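Local coordinates for cytoplasmic export protein 1 (Saccharomyces cerevisiae, PDB 3VWA) that binds tRNA and belongs to the nuclear tRNA export machinery, where it may deliver aminoacylated tRNAs to the translation machinery, at residues Glu376-Ile381 / Cys410-Gln415; Trp438-Ile443 / Arg477-Tyr482; Lys486-Phe491 / Glu524-Lys529. One frame throughout, in Å; residues are numbered along the deposited sequence.

Overall arrangement
All three contacts lie in the helical HEAT-repeat region of this fragment, which follows the kinase-like part. Each joins two helices separated in the chain by one other helix. Their centres are about 25 Å apart for contacts 1 and 2 and about 16 Å for contacts 2 and 3. Contact 2 is buried and purely apolar, packed between helix middles. Contacts 1 and 3 are partly buried. Contact 1 sits where its two helices begin; contact 3 sets the end of helix 474-487 against the middle of helix 513-536. A side-chain amide (contact 1) or ammonium (contact 3) bonds to backbone carbonyls, and in contact 1 a hydroxyl also bonds to the amide. Contacts 2 and 3 share helix 474-487.

Contact 1 of 3, residues Glu376-Ile381 / Cys410-Gln415; sequences EISSRI and CLTERQ
A capping box starts helix 413-427 in the HEAT-repeat region, and the glutamine of that box also holds helix 374-387, two helices back in the chain. HEAT 1, residues 381-419, takes in the whole of Cys410-Gln415. Ser378 is the central residue. Its CB points toward the loop before the capped helix, and its CA lies 5.2 Å from Leu411 CA. OG stands anti to the backbone N (chi1 151°) and reaches across to Gln415. Ser378 OG donates to Gln415 OE1 at 2.8 Å, in the carbonyl plane and on a lone pair. Gln415 NE2 returns a bond to Ser378 O at 3.0 Å. This N-H points fairly well at its acceptor (156°), but the nitrogen sits above the plane of the Ser378 carbonyl. The two bonds use both ends of the amide, so its flip is settled. Ser378 CB also rests against Cys410 O.

Beside this polar grip, Cys410 and Ile377 form an apolar patch. Ile377 CG2 is anti to the backbone N and lies 3.7 Å from Cys410 CB. Cys410 SG reaches between two branches of the isoleucine and is 3.8 Å from both Ile377 CG2 and Ile377 CD1. Ile369, in the loop before helix 374-387, touches Ile377 and Cys410 and continues the patch.

Thr412 is the N-cap, and Gln415 N gives its OG1 only a weak bond. The reverse bond is stronger: Thr412 N donates to Gln415 OE1 at 2.8 Å. Gln415 OE1 therefore accepts twice, from a backbone N-H of its own segment and from Ser378 OG. On the threonine side, Thr412 CG2 packs against Ser378 OG at 3.5 Å.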
ATOM      1  N   GLU A 376      -4.364   9.563  17.408  1.00 43.59           N
ATOM      2  CA  GLU A 376      -4.083   8.138  17.659  1.00 38.80           C
ATOM      3  C   GLU A 376      -2.612   7.936  18.067  1.00 36.08           C
ATOM      4  O   GLU A 376      -2.282   7.179  19.004  1.00 31.77           O
ATOM      5  CB  GLU A 376      -4.356   7.328  16.391  1.00 43.91           C
ATOM      6  CG  GLU A 376      -5.820   7.195  16.011  1.00 47.13           C
ATOM      7  CD  GLU A 376      -6.038   6.022  15.070  1.00 50.93           C
ATOM      8  OE1 GLU A 376      -5.708   6.172  13.864  1.00 50.23           O
ATOM      9  OE2 GLU A 376      -6.516   4.952  15.543  1.00 49.37           O
ATOM     10  N   ILE A 377      -1.714   8.630  17.378  1.00 34.69           N
ATOM     11  CA  ILE A 377      -0.299   8.510  17.747  1.00 34.61           C
ATOM     12  C   ILE A 377      -0.033   8.937  19.198  1.00 33.45           C
ATOM     13  O   ILE A 377       0.633   8.233  19.988  1.00 31.96           O
ATOM     14  CB  ILE A 377       0.609   9.283  16.787  1.00 33.46           C
ATOM     15  CG1 ILE A 377       0.826   8.457  15.527  1.00 36.46           C
ATOM     16  CG2 ILE A 377       1.975   9.481  17.426  1.00 28.76           C
ATOM     17  CD1 ILE A 377       0.680   9.280  14.287  1.00 42.38           C
ATOM     18  N   SER A 378      -0.587  10.084  19.542  1.00 33.77           N
ATOM     19  CA  SER A 378      -0.390  10.671  20.839  1.00 33.82           C
ATOM     20  C   SER A 378      -1.104   9.817  21.882  1.00 35.90           C
ATOM     21  O   SER A 378      -0.574   9.505  22.951  1.00 35.53           O
ATOM     22  CB  SER A 378      -0.931  12.085  20.798  1.00 30.72           C
ATOM     23  OG  SER A 378      -1.385  12.465  22.082  1.00 33.37           O
ATOM     24  N   SER A 379      -2.295   9.390  21.514  1.00 36.34           N
ATOM     25  CA  SER A 379      -3.180   8.724  22.440  1.00 41.36           C
ATOM     26  C   SER A 379      -2.798   7.273  22.672  1.00 43.26           C
ATOM     27  O   SER A 379      -2.736   6.833  23.810  1.00 39.72           O
ATOM     28  CB  SER A 379      -4.619   8.819  21.927  1.00 44.85           C
ATOM     29  OG  SER A 379      -5.458   8.022  22.708  1.00 55.86           O
ATOM     30  N   ARG A 380      -2.504   6.544  21.595  1.00 39.53           N
ATOM     31  CA  ARG A 380      -2.296   5.111  21.708  1.00 38.73           C
ATOM     32  C   ARG A 380      -0.840   4.659  21.490  1.00 36.27           C
ATOM     33  O   ARG A 380      -0.487   3.569  21.902  1.00 34.71           O
ATOM     34  CB  ARG A 380      -3.208   4.376  20.708  1.00 39.10           C
ATOM     35  CG  ARG A 380      -4.595   4.984  20.525  1.00 37.03           C
ATOM     36  CD  ARG A 380      -5.422   4.233  19.467  1.00 41.43           C
ATOM     37  NE  ARG A 380      -5.665   2.826  19.854  1.00 40.58           N
ATOM     38  CZ  ARG A 380      -6.018   1.828  19.038  1.00 42.20           C
ATOM     39  NH1 ARG A 380      -6.225   2.029  17.725  1.00 38.84           N
ATOM     40  NH2 ARG A 380      -6.154   0.603  19.548  1.00 37.08           N
ATOM     41  N   ILE A 381      -0.007   5.480  20.844  1.00 34.38           N
ATOM     42  CA  ILE A 381       1.325   5.039  20.437  1.00 32.59           C
ATOM     43  C   ILE A 381       2.425   5.589  21.327  1.00 33.69           C
ATOM     44  O   ILE A 381       3.273   4.829  21.782  1.00 32.06           O
ATOM     45  CB  ILE A 381       1.624   5.355  18.961  1.00 33.14           C
ATOM     46  CG1 ILE A 381       0.533   4.747  18.058  1.00 30.34           C
ATOM     47  CG2 ILE A 381       3.058   4.931  18.570  1.00 33.41           C
ATOM     48  CD1 ILE A 381       0.422   3.243  18.110  1.00 30.04           C
ATOM     49  N   CYS A 410       2.902  15.355  16.786  1.00 33.01           N
ATOM     50  CA  CYS A 410       1.699  14.705  17.238  1.00 34.97           C
ATOM     51  C   CYS A 410       1.275  14.985  18.679  1.00 31.74           C
ATOM     52  O   CYS A 410       0.131  14.712  19.006  1.00 34.80           O
ATOM     53  CB  CYS A 410       1.833  13.182  17.075  1.00 33.29           C
ATOM     54  SG  CYS A 410       2.103  12.653  15.385  1.00 34.77           S
ATOM     55  N   LEU A 411       2.170  15.445  19.558  1.00 30.33           N
ATOM     56  CA  LEU A 411       1.895  15.321  21.032  1.00 31.82           C
ATOM     57  C   LEU A 411       0.969  16.360  21.615  1.00 36.91           C
ATOM     58  O   LEU A 411       0.995  17.499  21.158  1.00 34.13           O
ATOM     59  CB  LEU A 411       3.190  15.331  21.843  1.00 28.72           C
ATOM     60  CG  LEU A 411       4.192  14.314  21.303  1.00 28.21           C
ATOM     61  CD1 LEU A 411       5.525  14.383  22.043  1.00 27.88           C
ATOM     62  CD2 LEU A 411       3.565  12.930  21.400  1.00 29.34           C
ATOM     63  N   THR A 412       0.179  15.995  22.647  1.00 42.20           N
ATOM     64  CA  THR A 412      -0.603  17.025  23.409  1.00 47.51           C
ATOM     65  C   THR A 412       0.349  17.972  24.144  1.00 46.95           C
ATOM     66  O   THR A 412       1.567  17.743  24.173  1.00 43.30           O
ATOM     67  CB  THR A 412      -1.628  16.443  24.432  1.00 49.60           C
ATOM     68  OG1 THR A 412      -0.953  15.918  25.584  1.00 50.83           O
ATOM     69  CG2 THR A 412      -2.496  15.356  23.807  1.00 51.27           C
ATOM     70  N   GLU A 413      -0.210  19.019  24.747  1.00 51.53           N
ATOM     71  CA  GLU A 413       0.583  20.057  25.420  1.00 52.69           C
ATOM     72  C   GLU A 413       1.179  19.557  26.706  1.00 42.76           C
ATOM     73  O   GLU A 413       2.275  19.929  27.049  1.00 46.08           O
ATOM     74  CB  GLU A 413      -0.244  21.334  25.699  1.00 62.00           C
ATOM     75  CG  GLU A 413      -0.547  22.181  24.463  1.00 73.06           C
ATOM     76  CD  GLU A 413      -1.642  21.570  23.585  1.00 81.74           C
ATOM     77  OE1 GLU A 413      -1.750  21.961  22.401  1.00 82.71           O
ATOM     78  OE2 GLU A 413      -2.393  20.684  24.074  1.00 85.36           O
ATOM     79  N   ARG A 414       0.436  18.738  27.427  1.00 49.16           N
ATOM     80  CA  ARG A 414       0.985  18.020  28.563  1.00 50.34           C
ATOM     81  C   ARG A 414       2.194  17.140  28.159  1.00 46.76           C
ATOM     82  O   ARG A 414       3.290  17.329  28.683  1.00 44.20           O
ATOM     83  CB  ARG A 414      -0.104  17.196  29.255  1.00 53.47           C
ATOM     84  CG  ARG A 414       0.369  16.562  30.552  1.00 54.27           C
ATOM     85  CD  ARG A 414      -0.724  16.493  31.606  1.00 61.51           C
ATOM     86  NE  ARG A 414      -0.174  16.122  32.919  1.00 59.75           N
ATOM     87  N   GLN A 415       1.982  16.195  27.242  1.00 42.52           N
ATOM     88  CA  GLN A 415       3.054  15.332  26.708  1.00 40.15           C
ATOM     89  C   GLN A 415       4.334  16.053  26.371  1.00 35.89           C
ATOM     90  O   GLN A 415       5.396  15.667  26.817  1.00 33.05           O
ATOM     91  CB  GLN A 415       2.593  14.557  25.458  1.00 42.62           C
ATOM     92  CG  GLN A 415       1.843  13.280  25.814  1.00 43.17           C
ATOM     93  CD  GLN A 415       1.073  12.715  24.644  1.00 36.05           C
ATOM     94  OE1 GLN A 415       0.783  13.408  23.670  1.00 35.31           O
ATOM     95  NE2 GLN A 415       0.716  11.462  24.749  1.00 39.16           N
TER

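Contact 2 of 3, residues Trp438-Ile443 / Arg477-Tyr482; sequences WTVIII and RLAALY
Helices 433-446 and 474-487 run nearly parallel here, as stacked helices of a HEAT-type array do. Their short axes approach to 8.8 Å and cross at -15°. On the second helix, Ala479 is the first residue to touch. Its CB points toward helix 433-446 and meets Val440 CG1 at 3.4 Å, tighter than usual for two carbons. The valine brings CG1 there from the crowded position between its backbone N and carbonyl carbon. Ile441 CD1 also reaches Ala479 CB, at 4.0 Å. Ala480 comes next and turns its CB away, toward Ser468 and Leu469 of the intervening helix 454-469. Its backbone still takes part, with Val440 CG1 4.1 Å from Ala480 N. Tyr482 closes the row. Its CG is anti to the backbone N (chi1 175°), which swings the ring toward the first helix. Ile441 CD1 touches Tyr482 CD2 at 3.6 Å, and the two side chains cross at about a right angle. Val440 itself continues onto Phe465 and Ser468 of helix 454-469. The side chains meet through carbon alone, so fit rather than polar pairing holds the contact, and the small Ala479 side chain probably lets the helices come this close.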
ATOM      1  N   TRP A 438      23.561  12.550  22.487  1.00 27.30           N
ATOM      2  CA  TRP A 438      22.383  12.788  21.661  1.00 24.92           C
ATOM      3  C   TRP A 438      21.294  13.541  22.419  1.00 27.76           C
ATOM      4  O   TRP A 438      20.570  14.334  21.808  1.00 27.12           O
ATOM      5  CB  TRP A 438      21.831  11.498  21.046  1.00 30.28           C
ATOM      6  CG  TRP A 438      22.487  11.165  19.740  1.00 33.93           C
ATOM      7  CD1 TRP A 438      23.578  10.331  19.532  1.00 36.52           C
ATOM      8  CD2 TRP A 438      22.186  11.724  18.433  1.00 38.39           C
ATOM      9  NE1 TRP A 438      23.939  10.306  18.210  1.00 37.41           N
ATOM     10  CE2 TRP A 438      23.163  11.138  17.500  1.00 41.38           C
ATOM     11  CE3 TRP A 438      21.269  12.655  17.953  1.00 39.69           C
ATOM     12  CZ2 TRP A 438      23.161  11.443  16.152  1.00 42.11           C
ATOM     13  CZ3 TRP A 438      21.291  12.965  16.587  1.00 42.40           C
ATOM     14  CH2 TRP A 438      22.215  12.379  15.714  1.00 41.93           C
ATOM     15  N   THR A 439      21.160  13.311  23.727  1.00 22.77           N
ATOM     16  CA  THR A 439      20.142  14.031  24.481  1.00 24.92           C
ATOM     17  C   THR A 439      20.234  15.550  24.354  1.00 27.01           C
ATOM     18  O   THR A 439      19.213  16.225  24.199  1.00 25.34           O
ATOM     19  CB  THR A 439      20.149  13.678  25.995  1.00 22.73           C
ATOM     20  OG1 THR A 439      19.896  12.275  26.147  1.00 24.63           O
ATOM     21  CG2 THR A 439      19.035  14.474  26.750  1.00 22.27           C
ATOM     22  N   VAL A 440      21.449  16.085  24.429  1.00 27.05           N
ATOM     23  CA  VAL A 440      21.599  17.538  24.331  1.00 30.71           C
ATOM     24  C   VAL A 440      21.259  18.098  22.909  1.00 29.32           C
ATOM     25  O   VAL A 440      20.732  19.228  22.768  1.00 27.90           O
ATOM     26  CB  VAL A 440      22.971  18.035  24.945  1.00 31.89           C
ATOM     27  CG1 VAL A 440      24.175  17.626  24.112  1.00 28.10           C
ATOM     28  CG2 VAL A 440      22.982  19.539  25.146  1.00 30.90           C
ATOM     29  N   ILE A 441      21.563  17.294  21.898  1.00 30.19           N
ATOM     30  CA  ILE A 441      21.213  17.541  20.479  1.00 31.49           C
ATOM     31  C   ILE A 441      19.701  17.562  20.380  1.00 29.18           C
ATOM     32  O   ILE A 441      19.136  18.548  19.921  1.00 29.88           O
ATOM     33  CB  ILE A 441      21.831  16.464  19.544  1.00 29.57           C
ATOM     34  CG1 ILE A 441      23.345  16.392  19.744  1.00 35.76           C
ATOM     35  CG2 ILE A 441      21.571  16.753  18.073  1.00 34.63           C
ATOM     36  CD1 ILE A 441      24.102  17.628  19.272  1.00 39.12           C
ATOM     37  N   ILE A 442      19.037  16.535  20.929  1.00 26.84           N
ATOM     38  CA  ILE A 442      17.563  16.455  20.814  1.00 26.21           C
ATOM     39  C   ILE A 442      16.877  17.603  21.559  1.00 27.53           C
ATOM     40  O   ILE A 442      15.851  18.158  21.075  1.00 25.72           O
ATOM     41  CB  ILE A 442      16.989  15.073  21.295  1.00 24.84           C
ATOM     42  CG1 ILE A 442      17.434  13.883  20.404  1.00 26.09           C
ATOM     43  CG2 ILE A 442      15.495  15.095  21.371  1.00 24.30           C
ATOM     44  CD1 ILE A 442      17.422  14.199  18.890  1.00 23.49           C
ATOM     45  N   ILE A 443      17.392  17.921  22.754  1.00 23.35           N
ATOM     46  CA  ILE A 443      16.827  19.030  23.493  1.00 24.19           C
ATOM     47  C   ILE A 443      16.974  20.374  22.694  1.00 27.78           C
ATOM     48  O   ILE A 443      16.058  21.176  22.713  1.00 27.02           O
ATOM     49  CB  ILE A 443      17.483  19.209  24.866  1.00 23.38           C
ATOM     50  CG1 ILE A 443      17.100  18.051  25.763  1.00 22.04           C
ATOM     51  CG2 ILE A 443      17.111  20.590  25.454  1.00 21.80           C
ATOM     52  CD1 ILE A 443      17.951  17.989  27.025  1.00 23.03           C
ATOM     53  N   ARG A 477      30.271  17.183  25.952  1.00 31.88           N
ATOM     54  CA  ARG A 477      30.751  18.559  26.045  1.00 29.02           C
ATOM     55  C   ARG A 477      30.806  19.164  24.659  1.00 29.24           C
ATOM     56  O   ARG A 477      30.249  20.257  24.409  1.00 31.94           O
ATOM     57  CB  ARG A 477      32.100  18.604  26.780  1.00 31.78           C
ATOM     58  CG  ARG A 477      32.106  17.693  28.011  1.00 30.79           C
ATOM     59  CD  ARG A 477      32.925  18.247  29.158  1.00 29.81           C
ATOM     60  NE  ARG A 477      34.329  18.290  28.830  1.00 32.11           N
ATOM     61  CZ  ARG A 477      35.187  17.295  29.072  1.00 32.02           C
ATOM     62  NH1 ARG A 477      34.774  16.188  29.669  1.00 33.30           N
ATOM     63  NH2 ARG A 477      36.451  17.407  28.705  1.00 29.68           N
ATOM     64  N   LEU A 478      31.410  18.434  23.724  1.00 29.51           N
ATOM     65  CA  LEU A 478      31.429  18.844  22.315  1.00 27.72           C
ATOM     66  C   LEU A 478      30.028  19.013  21.733  1.00 28.13           C
ATOM     67  O   LEU A 478      29.823  19.798  20.831  1.00 28.39           O
ATOM     68  CB  LEU A 478      32.172  17.786  21.508  1.00 28.80           C
ATOM     69  CG  LEU A 478      33.674  17.632  21.815  1.00 30.08           C
ATOM     70  CD1 LEU A 478      34.199  16.425  21.089  1.00 30.33           C
ATOM     71  CD2 LEU A 478      34.499  18.858  21.455  1.00 31.18           C
ATOM     72  N   ALA A 479      29.076  18.217  22.202  1.00 27.62           N
ATOM     73  CA  ALA A 479      27.722  18.315  21.717  1.00 28.89           C
ATOM     74  C   ALA A 479      27.060  19.574  22.314  1.00 27.01           C
ATOM     75  O   ALA A 479      26.181  20.142  21.719  1.00 26.67           O
ATOM     76  CB  ALA A 479      26.905  17.071  22.103  1.00 31.06           C
ATOM     77  N   ALA A 480      27.429  19.967  23.514  1.00 26.70           N
ATOM     78  CA  ALA A 480      26.903  21.220  24.064  1.00 25.11           C
ATOM     79  C   ALA A 480      27.372  22.412  23.223  1.00 24.53           C
ATOM     80  O   ALA A 480      26.575  23.246  22.795  1.00 25.67           O
ATOM     81  CB  ALA A 480      27.321  21.397  25.511  1.00 21.48           C
ATOM     82  N   LEU A 481      28.664  22.453  22.945  1.00 23.89           N
ATOM     83  CA  LEU A 481      29.221  23.569  22.195  1.00 25.12           C
ATOM     84  C   LEU A 481      28.551  23.654  20.857  1.00 27.15           C
ATOM     85  O   LEU A 481      28.355  24.749  20.322  1.00 26.32           O
ATOM     86  CB  LEU A 481      30.714  23.398  22.017  1.00 21.77           C
ATOM     87  CG  LEU A 481      31.509  23.411  23.303  1.00 20.81           C
ATOM     88  CD1 LEU A 481      32.984  23.139  22.978  1.00 21.69           C
ATOM     89  CD2 LEU A 481      31.331  24.779  23.940  1.00 21.90           C
ATOM     90  N   TYR A 482      28.215  22.488  20.302  1.00 28.28           N
ATOM     91  CA  TYR A 482      27.556  22.465  18.988  1.00 30.34           C
ATOM     92  C   TYR A 482      26.155  23.106  19.043  1.00 29.94           C
ATOM     93  O   TYR A 482      25.783  23.961  18.233  1.00 28.17           O
ATOM     94  CB  TYR A 482      27.430  21.016  18.493  1.00 31.70           C
ATOM     95  CG  TYR A 482      26.658  20.874  17.187  1.00 36.22           C
ATOM     96  CD1 TYR A 482      27.230  21.295  15.973  1.00 37.50           C
ATOM     97  CD2 TYR A 482      25.362  20.312  17.157  1.00 38.12           C
ATOM     98  CE1 TYR A 482      26.546  21.171  14.776  1.00 44.74           C
ATOM     99  CE2 TYR A 482      24.655  20.186  15.952  1.00 43.19           C
ATOM    100  CZ  TYR A 482      25.259  20.621  14.765  1.00 46.92           C
ATOM    101  OH  TYR A 482      24.622  20.512  13.550  1.00 53.42           O
TER

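Contact 3 of 3, residues Lys486-Phe491 / Glu524-Lys529; sequences KSIELF and EEYLEK
Ile488 places CG1 anti to its backbone N (chi1 -165°) and stays extended to CD1, so it reaches helix 513-536. Tyr526, with chi1 at -92°, turns its ring to meet it. Lys529 is extended throughout, from a chi1 of 166°. The result is a CH-pi contact: Ile488 CG1 lies 3.8 Å from the centroid of the Tyr526 ring, over its face. Ile488 CD1 goes on to Glu525 CG. Phe491 meets Tyr526 edge to edge, with Phe491 CD2 3.5 Å from Tyr526 OH. That hydroxyl is hydrogen-bonded to Leu484 O, near the end of helix 474-487, while Ile496, Ile500 and Ile504 of helix 493-504 also pack on Tyr526. An alanine in place of Tyr526 would lose the ring under Ile488 and the bond to Leu484 O, and would probably loosen the packing between these helices. Lys529 NZ donates to Ile488 O at 3.0 Å and to Phe491 O at 2.8 Å, lying above both carbonyl planes. Ile488 O also accepts from Phe491 N. Two carbonyls of the 3-10 turn and loop just after helix 474-487 thus share an ammonium from helix 513-536, and its charge probably steadies that turn.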
ATOM      1  N   LYS A 486      24.617  26.520  17.188  1.00 28.71           N
ATOM      2  CA  LYS A 486      23.357  26.587  16.493  1.00 30.49           C
ATOM      3  C   LYS A 486      22.305  27.405  17.233  1.00 28.25           C
ATOM      4  O   LYS A 486      21.360  27.789  16.626  1.00 32.39           O
ATOM      5  CB  LYS A 486      22.794  25.197  16.172  1.00 28.16           C
ATOM      6  CG  LYS A 486      23.758  24.245  15.465  1.00 35.63           C
ATOM      7  CD  LYS A 486      24.134  24.724  14.066  1.00 35.57           C
ATOM      8  CE  LYS A 486      24.501  23.533  13.182  1.00 38.54           C
ATOM      9  NZ  LYS A 486      25.220  23.996  11.971  1.00 41.60           N
ATOM     10  N   SER A 487      22.463  27.676  18.514  1.00 26.52           N
ATOM     11  CA  SER A 487      21.371  28.325  19.270  1.00 24.23           C
ATOM     12  C   SER A 487      21.493  29.793  19.392  1.00 25.07           C
ATOM     13  O   SER A 487      20.634  30.432  20.011  1.00 23.65           O
ATOM     14  CB  SER A 487      21.324  27.773  20.676  1.00 23.33           C
ATOM     15  OG  SER A 487      20.776  26.485  20.569  1.00 21.94           O
ATOM     16  N   ILE A 488      22.571  30.336  18.826  1.00 25.78           N
ATOM     17  CA  ILE A 488      22.882  31.737  19.031  1.00 24.80           C
ATOM     18  C   ILE A 488      21.727  32.617  18.583  1.00 24.55           C
ATOM     19  O   ILE A 488      21.411  33.607  19.227  1.00 23.74           O
ATOM     20  CB  ILE A 488      24.235  32.133  18.340  1.00 24.71           C
ATOM     21  CG1 ILE A 488      24.722  33.462  18.863  1.00 24.65           C
ATOM     22  CG2 ILE A 488      24.121  32.134  16.801  1.00 23.40           C
ATOM     23  CD1 ILE A 488      26.121  33.855  18.404  1.00 25.32           C
ATOM     24  N   GLU A 489      21.076  32.254  17.493  1.00 25.75           N
ATOM     25  CA  GLU A 489      19.920  33.039  17.056  1.00 29.83           C
ATOM     26  C   GLU A 489      18.732  32.983  18.007  1.00 29.45           C
ATOM     27  O   GLU A 489      17.807  33.787  17.854  1.00 26.90           O
ATOM     28  CB  GLU A 489      19.425  32.605  15.677  1.00 33.38           C
ATOM     29  CG  GLU A 489      20.281  31.590  14.986  1.00 44.88           C
ATOM     30  CD  GLU A 489      19.944  31.523  13.518  1.00 55.70           C
ATOM     31  OE1 GLU A 489      19.575  30.391  13.089  1.00 54.88           O
ATOM     32  OE2 GLU A 489      19.999  32.610  12.840  1.00 47.16           O
ATOM     33  N   LEU A 490      18.742  32.043  18.965  1.00 28.14           N
ATOM     34  CA  LEU A 490      17.614  31.951  19.937  1.00 28.94           C
ATOM     35  C   LEU A 490      17.869  32.734  21.228  1.00 27.89           C
ATOM     36  O   LEU A 490      16.994  32.801  22.106  1.00 24.71           O
ATOM     37  CB  LEU A 490      17.313  30.504  20.295  1.00 25.31           C
ATOM     38  CG  LEU A 490      17.169  29.506  19.146  1.00 26.56           C
ATOM     39  CD1 LEU A 490      17.035  28.082  19.654  1.00 26.29           C
ATOM     40  CD2 LEU A 490      15.973  29.881  18.257  1.00 26.60           C
ATOM     41  N   PHE A 491      19.076  33.293  21.345  1.00 25.41           N
ATOM     42  CA  PHE A 491      19.446  34.146  22.477  1.00 25.84           C
ATOM     43  C   PHE A 491      19.641  35.586  22.034  1.00 27.73           C
ATOM     44  O   PHE A 491      20.588  35.923  21.204  1.00 23.49           O
ATOM     45  CB  PHE A 491      20.745  33.649  23.142  1.00 25.70           C
ATOM     46  CG  PHE A 491      20.689  32.215  23.579  1.00 23.83           C
ATOM     47  CD1 PHE A 491      19.725  31.780  24.462  1.00 20.93           C
ATOM     48  CD2 PHE A 491      21.640  31.312  23.130  1.00 23.74           C
ATOM     49  CE1 PHE A 491      19.685  30.444  24.853  1.00 20.81           C
ATOM     50  CE2 PHE A 491      21.638  29.987  23.553  1.00 21.97           C
ATOM     51  CZ  PHE A 491      20.649  29.547  24.408  1.00 20.36           C
ATOM     52  N   GLU A 524      33.852  33.749  21.170  1.00 27.32           N
ATOM     53  CA  GLU A 524      34.101  34.999  20.411  1.00 31.88           C
ATOM     54  C   GLU A 524      32.901  35.379  19.590  1.00 29.75           C
ATOM     55  O   GLU A 524      32.539  36.552  19.477  1.00 31.69           O
ATOM     56  CB  GLU A 524      35.244  34.854  19.388  1.00 34.28           C
ATOM     57  CG  GLU A 524      36.461  34.144  19.878  1.00 44.70           C
ATOM     58  CD  GLU A 524      37.521  35.076  20.375  1.00 55.88           C
ATOM     59  OE1 GLU A 524      38.725  34.776  20.128  1.00 57.25           O
ATOM     60  OE2 GLU A 524      37.150  36.088  21.013  1.00 56.49           O
ATOM     61  N   GLU A 525      32.300  34.383  18.962  1.00 30.49           N
ATOM     62  CA  GLU A 525      31.135  34.679  18.144  1.00 28.59           C
ATOM     63  C   GLU A 525      29.976  35.255  19.031  1.00 29.63           C
ATOM     64  O   GLU A 525      29.263  36.181  18.622  1.00 26.36           O
ATOM     65  CB  GLU A 525      30.752  33.413  17.366  1.00 30.97           C
ATOM     66  CG  GLU A 525      29.435  33.526  16.593  1.00 34.48           C
ATOM     67  CD  GLU A 525      28.988  32.214  15.966  1.00 38.84           C
ATOM     68  OE1 GLU A 525      27.880  32.244  15.362  1.00 44.84           O
ATOM     69  OE2 GLU A 525      29.734  31.175  16.044  1.00 34.52           O
ATOM     70  N   TYR A 526      29.838  34.773  20.277  1.00 26.65           N
ATOM     71  CA  TYR A 526      28.780  35.311  21.155  1.00 26.70           C
ATOM     72  C   TYR A 526      29.145  36.698  21.662  1.00 26.62           C
ATOM     73  O   TYR A 526      28.282  37.561  21.793  1.00 25.58           O
ATOM     74  CB  TYR A 526      28.572  34.389  22.368  1.00 25.92           C
ATOM     75  CG  TYR A 526      27.501  33.320  22.174  1.00 25.99           C
ATOM     76  CD1 TYR A 526      26.265  33.432  22.808  1.00 27.05           C
ATOM     77  CD2 TYR A 526      27.752  32.189  21.405  1.00 24.57           C
ATOM     78  CE1 TYR A 526      25.273  32.436  22.656  1.00 29.39           C
ATOM     79  CE2 TYR A 526      26.801  31.180  21.248  1.00 26.15           C
ATOM     80  CZ  TYR A 526      25.568  31.284  21.891  1.00 27.73           C
ATOM     81  OH  TYR A 526      24.645  30.275  21.717  1.00 25.33           O
ATOM     82  N   LEU A 527      30.429  36.884  21.980  1.00 25.00           N
ATOM     83  CA  LEU A 527      30.997  38.186  22.321  1.00 27.64           C
ATOM     84  C   LEU A 527      30.797  39.234  21.251  1.00 28.55           C
ATOM     85  O   LEU A 527      30.497  40.411  21.562  1.00 26.16           O
ATOM     86  CB  LEU A 527      32.517  38.075  22.569  1.00 25.93           C
ATOM     87  CG  LEU A 527      32.921  37.378  23.862  1.00 28.19           C
ATOM     88  CD1 LEU A 527      34.448  37.364  23.876  1.00 26.77           C
ATOM     89  CD2 LEU A 527      32.335  38.124  25.079  1.00 24.92           C
ATOM     90  N   GLU A 528      31.015  38.812  20.010  1.00 28.99           N
ATOM     91  CA  GLU A 528      30.846  39.695  18.839  1.00 30.13           C
ATOM     92  C   GLU A 528      29.409  40.103  18.711  1.00 25.68           C
ATOM     93  O   GLU A 528      29.098  41.288  18.498  1.00 25.62           O
ATOM     94  CB  GLU A 528      31.290  38.984  17.554  1.00 38.23           C
ATOM     95  CG  GLU A 528      32.655  39.411  17.017  1.00 53.72           C
ATOM     96  CD  GLU A 528      33.719  38.306  17.035  1.00 66.19           C
ATOM     97  OE1 GLU A 528      34.643  38.376  17.895  1.00 71.02           O
ATOM     98  OE2 GLU A 528      33.648  37.376  16.180  1.00 61.36           O
ATOM     99  N   LYS A 529      28.501  39.131  18.881  1.00 26.14           N
ATOM    100  CA  LYS A 529      27.087  39.468  18.821  1.00 25.18           C
ATOM    101  C   LYS A 529      26.728  40.510  19.877  1.00 24.93           C
ATOM    102  O   LYS A 529      26.090  41.518  19.567  1.00 22.43           O
ATOM    103  CB  LYS A 529      26.205  38.223  18.853  1.00 26.54           C
ATOM    104  CG  LYS A 529      24.744  38.539  19.129  1.00 25.34           C
ATOM    105  CD  LYS A 529      23.807  37.425  18.658  1.00 24.42           C
ATOM    106  CE  LYS A 529      22.408  37.659  19.206  1.00 23.39           C
ATOM    107  NZ  LYS A 529      21.551  36.577  18.616  1.00 26.33           N
TER